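PDB 3V67: sensor protein CpxA from Vibrio parahaemolyticus, which probably acts as a membrane-bound sensor histidine kinase of a two-component system, phosphorylating a histidine with ATP, and is represented here by its periplasmic PAS-fold sensor domain. Local coordinates for residues Thr35-Gly38 and Arg39-Arg43; Arg97-Arg101 and Tyr102-Gly106. All blocks are in the same frame, centred on the assembly; numbering follows the deposited sequence.

How the contacts relate
Both contacts are local and belong to the single periplasmic PAS-fold domain, where they stand in series along the chain. Contact 1 is the first turns of helix 37-46, opened by an N-cap aspartate; contact 2 is the tight hairpin that joins strand 95-99 to strand 102-112 of the antiparallel sheet. Their centres are 25 Å apart, on opposite sides of the centre of the chain, and their nearest atoms stay about 14 Å from each other, so they do not touch. Strand 102-112 links them: it starts in the hairpin of contact 2, and its last residue, Leu112, packs against Leu37 and Ile40 of contact 1.

Contact 1 (Thr35-Gly38 and Arg39-Arg43); sequences TDLG and RILFR
The side chains of Asp36 and Arg39 cross at about a right angle, with the carboxylate and guanidinium planes 53° apart, and Arg39 NH1 comes closest to the methylene, 3.3 Å from Asp36 CB. Arg39 NH1 is 3.9 Å from Asp36 OD1, and this oxygen lies well out of the guanidinium plane. The salt bridge is therefore long and purely a matter of charge, with no N-H aimed at the carboxylate. The firm bond is made by the backbone: Arg39 N donates to the anti lone pair of Asp36 OD1 at 2.7 Å, which identifies Asp36 as the N-cap. CG of Asp36 stands anti to its own amide nitrogen (chi1 -172°), which sets CG beside the carbonyl carbon, where OD1 can accept from Arg39 N.

Behind the cap the ordinary helix ladder begins, with Ile40 N on Asp36 O (3.2 Å), Leu41 N on Leu37 O (2.9 Å, N-H...O angle 167°) and Phe42 N on Gly38 O (2.9 Å). One turn apart, Leu37 and Leu41 meet through their CD1 methyls at 3.9 Å.

The cap opens helix 37-46 at the surface of the domain. Glu34 accepts from the amide of Asp36 and forms a weak, long ion pair with Arg39. Ile40 is buried against Tyr31 and Ala113, and both Leu37 and Ile40 rest on Leu112 of strand 102-112.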
loop_
_atom_site.group_PDB
_atom_site.type_symbol
_atom_site.label_atom_id
_atom_site.label_comp_id
_atom_site.label_asym_id
_atom_site.label_seq_id
_atom_site.Cartn_x
_atom_site.Cartn_y
_atom_site.Cartn_z
ATOM N N THR A 35 -30.324 -20.414 7.753
ATOM C CA THR A 35 -30.222 -21.445 6.723
ATOM C C THR A 35 -30.583 -20.912 5.340
ATOM O O THR A 35 -30.425 -21.610 4.339
ATOM C CB THR A 35 -31.136 -22.648 7.029
ATOM O OG1 THR A 35 -32.504 -22.219 7.056
ATOM C CG2 THR A 35 -30.772 -23.274 8.368
ATOM N N ASP A 36 -31.082 -19.682 5.288
ATOM C CA ASP A 36 -31.435 -19.065 4.014
ATOM C C ASP A 36 -30.351 -18.089 3.583
ATOM O O ASP A 36 -30.082 -17.103 4.272
ATOM C CB ASP A 36 -32.782 -18.349 4.114
ATOM C CG ASP A 36 -33.287 -17.869 2.769
ATOM O OD1 ASP A 36 -32.920 -16.749 2.358
ATOM O OD2 ASP A 36 -34.056 -18.608 2.122
ATOM N N LEU A 37 -29.727 -18.373 2.445
ATOM C CA LEU A 37 -28.639 -17.549 1.932
ATOM C C LEU A 37 -29.128 -16.143 1.588
ATOM O O LEU A 37 -28.480 -15.152 1.930
ATOM C CB LEU A 37 -28.010 -18.207 0.699
ATOM C CG LEU A 37 -26.510 -18.025 0.428
ATOM C CD1 LEU A 37 -26.285 -17.453 -0.964
ATOM C CD2 LEU A 37 -25.827 -17.162 1.487
ATOM N N GLY A 38 -30.276 -16.067 0.917
ATOM C CA GLY A 38 -30.857 -14.795 0.525
ATOM C C GLY A 38 -31.124 -13.891 1.712
ATOM O O GLY A 38 -30.904 -12.678 1.652
ATOM N N ARG A 39 -31.592 -14.490 2.801
ATOM C CA ARG A 39 -31.848 -13.757 4.031
ATOM C C ARG A 39 -30.545 -13.193 4.588
ATOM O O ARG A 39 -30.494 -12.044 5.036
ATOM C CB ARG A 39 -32.533 -14.668 5.054
ATOM C CG ARG A 39 -32.965 -13.965 6.328
ATOM C CD ARG A 39 -34.089 -14.721 7.023
ATOM N NE ARG A 39 -35.357 -14.602 6.307
ATOM C CZ ARG A 39 -35.899 -15.565 5.566
ATOM N NH1 ARG A 39 -35.288 -16.735 5.441
ATOM N NH2 ARG A 39 -37.058 -15.360 4.955
ATOM N N ILE A 40 -29.490 -14.003 4.543
ATOM C CA ILE A 40 -28.179 -13.576 5.013
ATOM C C ILE A 40 -27.654 -12.392 4.205
ATOM O O ILE A 40 -27.231 -11.387 4.774
ATOM C CB ILE A 40 -27.142 -14.713 4.944
ATOM C CG1 ILE A 40 -27.538 -15.861 5.870
ATOM C CG2 ILE A 40 -25.765 -14.194 5.314
ATOM C CD1 ILE A 40 -26.505 -16.975 5.938
ATOM N N LEU A 41 -27.681 -12.519 2.881
ATOM C CA LEU A 41 -27.167 -11.474 1.996
ATOM C C LEU A 41 -27.940 -10.182 2.191
ATOM O O LEU A 41 -27.357 -9.096 2.292
ATOM C CB LEU A 41 -27.255 -11.921 0.537
ATOM C CG LEU A 41 -26.505 -13.205 0.181
ATOM C CD1 LEU A 41 -26.772 -13.592 -1.261
ATOM C CD2 LEU A 41 -25.014 -13.044 0.425
ATOM N N PHE A 42 -29.260 -10.320 2.253
ATOM C CA PHE A 42 -30.154 -9.199 2.502
ATOM C C PHE A 42 -29.800 -8.475 3.806
ATOM O O PHE A 42 -29.607 -7.257 3.812
ATOM C CB PHE A 42 -31.595 -9.713 2.543
ATOM C CG PHE A 42 -32.625 -8.635 2.675
ATOM C CD1 PHE A 42 -32.999 -7.878 1.579
ATOM C CD2 PHE A 42 -33.237 -8.392 3.893
ATOM C CE1 PHE A 42 -33.952 -6.889 1.699
ATOM C CE2 PHE A 42 -34.193 -7.404 4.020
ATOM C CZ PHE A 42 -34.551 -6.650 2.921
ATOM N N ARG A 43 -29.709 -9.230 4.902
ATOM C CA ARG A 43 -29.343 -8.669 6.203
ATOM C C ARG A 43 -27.983 -7.972 6.191
ATOM O O ARG A 43 -27.857 -6.838 6.649
ATOM C CB ARG A 43 -29.334 -9.759 7.278
ATOM C CG ARG A 43 -30.650 -9.967 8.006
ATOM C CD ARG A 43 -30.491 -11.027 9.086
ATOM N NE ARG A 43 -31.719 -11.259 9.839
ATOM C CZ ARG A 43 -31.874 -12.237 10.727
ATOM N NH1 ARG A 43 -30.876 -13.079 10.969
ATOM N NH2 ARG A 43 -33.026 -12.378 11.369
#

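Contact 2 (Arg97-Arg101 and Tyr102-Gly106); sequences RLYGR and YMIAG
A beta hairpin with a two-residue loop closes here through a type II' turn from Tyr99 to Tyr102, with Gly100 and Arg101 at its corners. Gly100 has a positive phi, a conformation that favours glycine. The hydrogen-bonded pair Tyr99-Tyr102 bonds in both directions at 2.9 Å, Tyr99 N to Tyr102 O and Tyr102 N to Tyr99 O. Both donors stand above the carbonyl planes of their acceptors, by 46° and 57° respectively, and not on a lone pair. Two residues on, the pair Arg97-Ile104 is likewise bonded in both directions, Arg97 N to Ile104 O and Ile104 N to Arg97 O, each 2.9 Å.

Leu98 and Met103, the non-hydrogen-bonded pair between them, share one face of the sheet. Leu98 CD1 reaches across to 3.7 Å from Met103 N. In Met103, CG stands anti to the amide nitrogen (chi1 -173°) and the bend at chi2 brings SD back over the neighbouring strand, 3.4 Å from Arg97 O and 4.0 Å from Leu98 CB; a second bend at chi3 then sets CE. On the opposite face Tyr99 CD2 touches Ile104 CD1 at 4.2 Å. The backbone oxygen Tyr102 O sits at the edge of the Tyr99 ring, near its plane.

The face bearing Tyr99 and Ile104 is covered by helix 75-87: Phe84 packs on both residues, and Asn83 takes the Tyr99 hydroxyl in a hydrogen bond. Tyr102 reaches Arg57 and Phe59 of strand 57-61. Across the sheet Trp125 packs on Leu98 and Met103, and strand 115-124 bonds to the other edge of strand 102-112 through Phe123 and Val121.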
loop_
_atom_site.group_PDB
_atom_site.type_symbol
_atom_site.label_atom_id
_atom_site.label_comp_id
_atom_site.label_asym_id
_atom_site.label_seq_id
_atom_site.Cartn_x
_atom_site.Cartn_y
_atom_site.Cartn_z
ATOM N N ARG A 97 -7.412 -4.728 -6.368
ATOM C CA ARG A 97 -7.343 -3.982 -7.621
ATOM C C ARG A 97 -8.004 -2.616 -7.464
ATOM O O ARG A 97 -9.028 -2.490 -6.793
ATOM C CB ARG A 97 -8.032 -4.749 -8.750
ATOM C CG ARG A 97 -7.200 -5.870 -9.356
ATOM C CD ARG A 97 -7.967 -6.586 -10.461
ATOM N NE ARG A 97 -7.072 -7.207 -11.432
ATOM C CZ ARG A 97 -6.628 -8.456 -11.351
ATOM N NH1 ARG A 97 -6.992 -9.231 -10.338
ATOM N NH2 ARG A 97 -5.816 -8.933 -12.286
ATOM N N LEU A 98 -7.425 -1.599 -8.093
ATOM C CA LEU A 98 -7.964 -0.247 -8.001
ATOM C C LEU A 98 -8.805 0.114 -9.220
ATOM O O LEU A 98 -8.335 0.061 -10.354
ATOM C CB LEU A 98 -6.840 0.773 -7.809
ATOM C CG LEU A 98 -7.281 2.207 -7.506
ATOM C CD1 LEU A 98 -8.104 2.256 -6.229
ATOM C CD2 LEU A 98 -6.072 3.126 -7.403
ATOM N N TYR A 99 -10.056 0.480 -8.968
ATOM C CA TYR A 99 -10.979 0.903 -10.013
ATOM C C TYR A 99 -11.305 2.380 -9.832
ATOM O O TYR A 99 -12.217 2.740 -9.087
ATOM C CB TYR A 99 -12.258 0.065 -9.964
ATOM C CG TYR A 99 -12.039 -1.388 -10.317
ATOM C CD1 TYR A 99 -12.194 -1.831 -11.624
ATOM C CD2 TYR A 99 -11.666 -2.312 -9.349
ATOM C CE1 TYR A 99 -11.990 -3.150 -11.957
ATOM C CE2 TYR A 99 -11.460 -3.635 -9.671
ATOM C CZ TYR A 99 -11.624 -4.051 -10.978
ATOM O OH TYR A 99 -11.418 -5.372 -11.309
ATOM N N GLY A 100 -10.549 3.233 -10.516
ATOM C CA GLY A 100 -10.645 4.665 -10.310
ATOM C C GLY A 100 -10.122 5.015 -8.931
ATOM O O GLY A 100 -8.914 5.060 -8.705
ATOM N N ARG A 101 -11.039 5.251 -8.002
ATOM C CA ARG A 101 -10.677 5.538 -6.621
ATOM C C ARG A 101 -11.252 4.471 -5.699
ATOM O O ARG A 101 -11.193 4.599 -4.477
ATOM C CB ARG A 101 -11.193 6.918 -6.209
ATOM C CG ARG A 101 -10.465 8.087 -6.860
ATOM C CD ARG A 101 -9.238 8.498 -6.061
ATOM N NE ARG A 101 -8.624 9.716 -6.587
ATOM C CZ ARG A 101 -9.008 10.949 -6.267
ATOM N NH1 ARG A 101 -10.013 11.135 -5.422
ATOM N NH2 ARG A 101 -8.390 11.997 -6.796
ATOM N N TYR A 102 -11.808 3.418 -6.291
ATOM C CA TYR A 102 -12.459 2.362 -5.522
ATOM C C TYR A 102 -11.646 1.071 -5.535
ATOM O O TYR A 102 -11.601 0.364 -6.540
ATOM C CB TYR A 102 -13.862 2.102 -6.068
ATOM C CG TYR A 102 -14.756 1.299 -5.148
ATOM C CD1 TYR A 102 -15.181 1.821 -3.933
ATOM C CD2 TYR A 102 -15.188 0.027 -5.502
ATOM C CE1 TYR A 102 -16.001 1.096 -3.092
ATOM C CE2 TYR A 102 -16.011 -0.706 -4.667
ATOM C CZ TYR A 102 -16.414 -0.166 -3.463
ATOM O OH TYR A 102 -17.235 -0.889 -2.627
ATOM N N MET A 103 -11.005 0.772 -4.411
ATOM C CA MET A 103 -10.214 -0.444 -4.273
ATOM C C MET A 103 -11.094 -1.642 -3.931
ATOM O O MET A 103 -12.042 -1.530 -3.154
ATOM C CB MET A 103 -9.157 -0.268 -3.181
ATOM C CG MET A 103 -8.174 -1.423 -3.083
ATOM S SD MET A 103 -6.904 -1.336 -4.357
ATOM C CE MET A 103 -5.876 -0.036 -3.693
ATOM N N ILE A 104 -10.775 -2.791 -4.512
ATOM C CA ILE A 104 -11.504 -4.017 -4.224
ATOM C C ILE A 104 -10.554 -5.144 -3.850
ATOM O O ILE A 104 -9.605 -5.434 -4.582
ATOM C CB ILE A 104 -12.363 -4.446 -5.418
ATOM C CG1 ILE A 104 -13.569 -3.513 -5.550
ATOM C CG2 ILE A 104 -12.814 -5.887 -5.256
ATOM C CD1 ILE A 104 -14.510 -3.891 -6.655
ATOM N N ALA A 105 -10.814 -5.778 -2.709
ATOM C CA ALA A 105 -9.933 -6.821 -2.198
ATOM C C ALA A 105 -10.652 -8.155 -2.007
ATOM O O ALA A 105 -11.793 -8.200 -1.547
ATOM C CB ALA A 105 -9.291 -6.369 -0.889
ATOM N N GLY A 106 -9.971 -9.240 -2.360
ATOM C CA GLY A 106 -10.518 -10.579 -2.205
ATOM C C GLY A 106 -9.925 -11.563 -3.201
ATOM O O GLY A 106 -8.975 -11.237 -3.911
#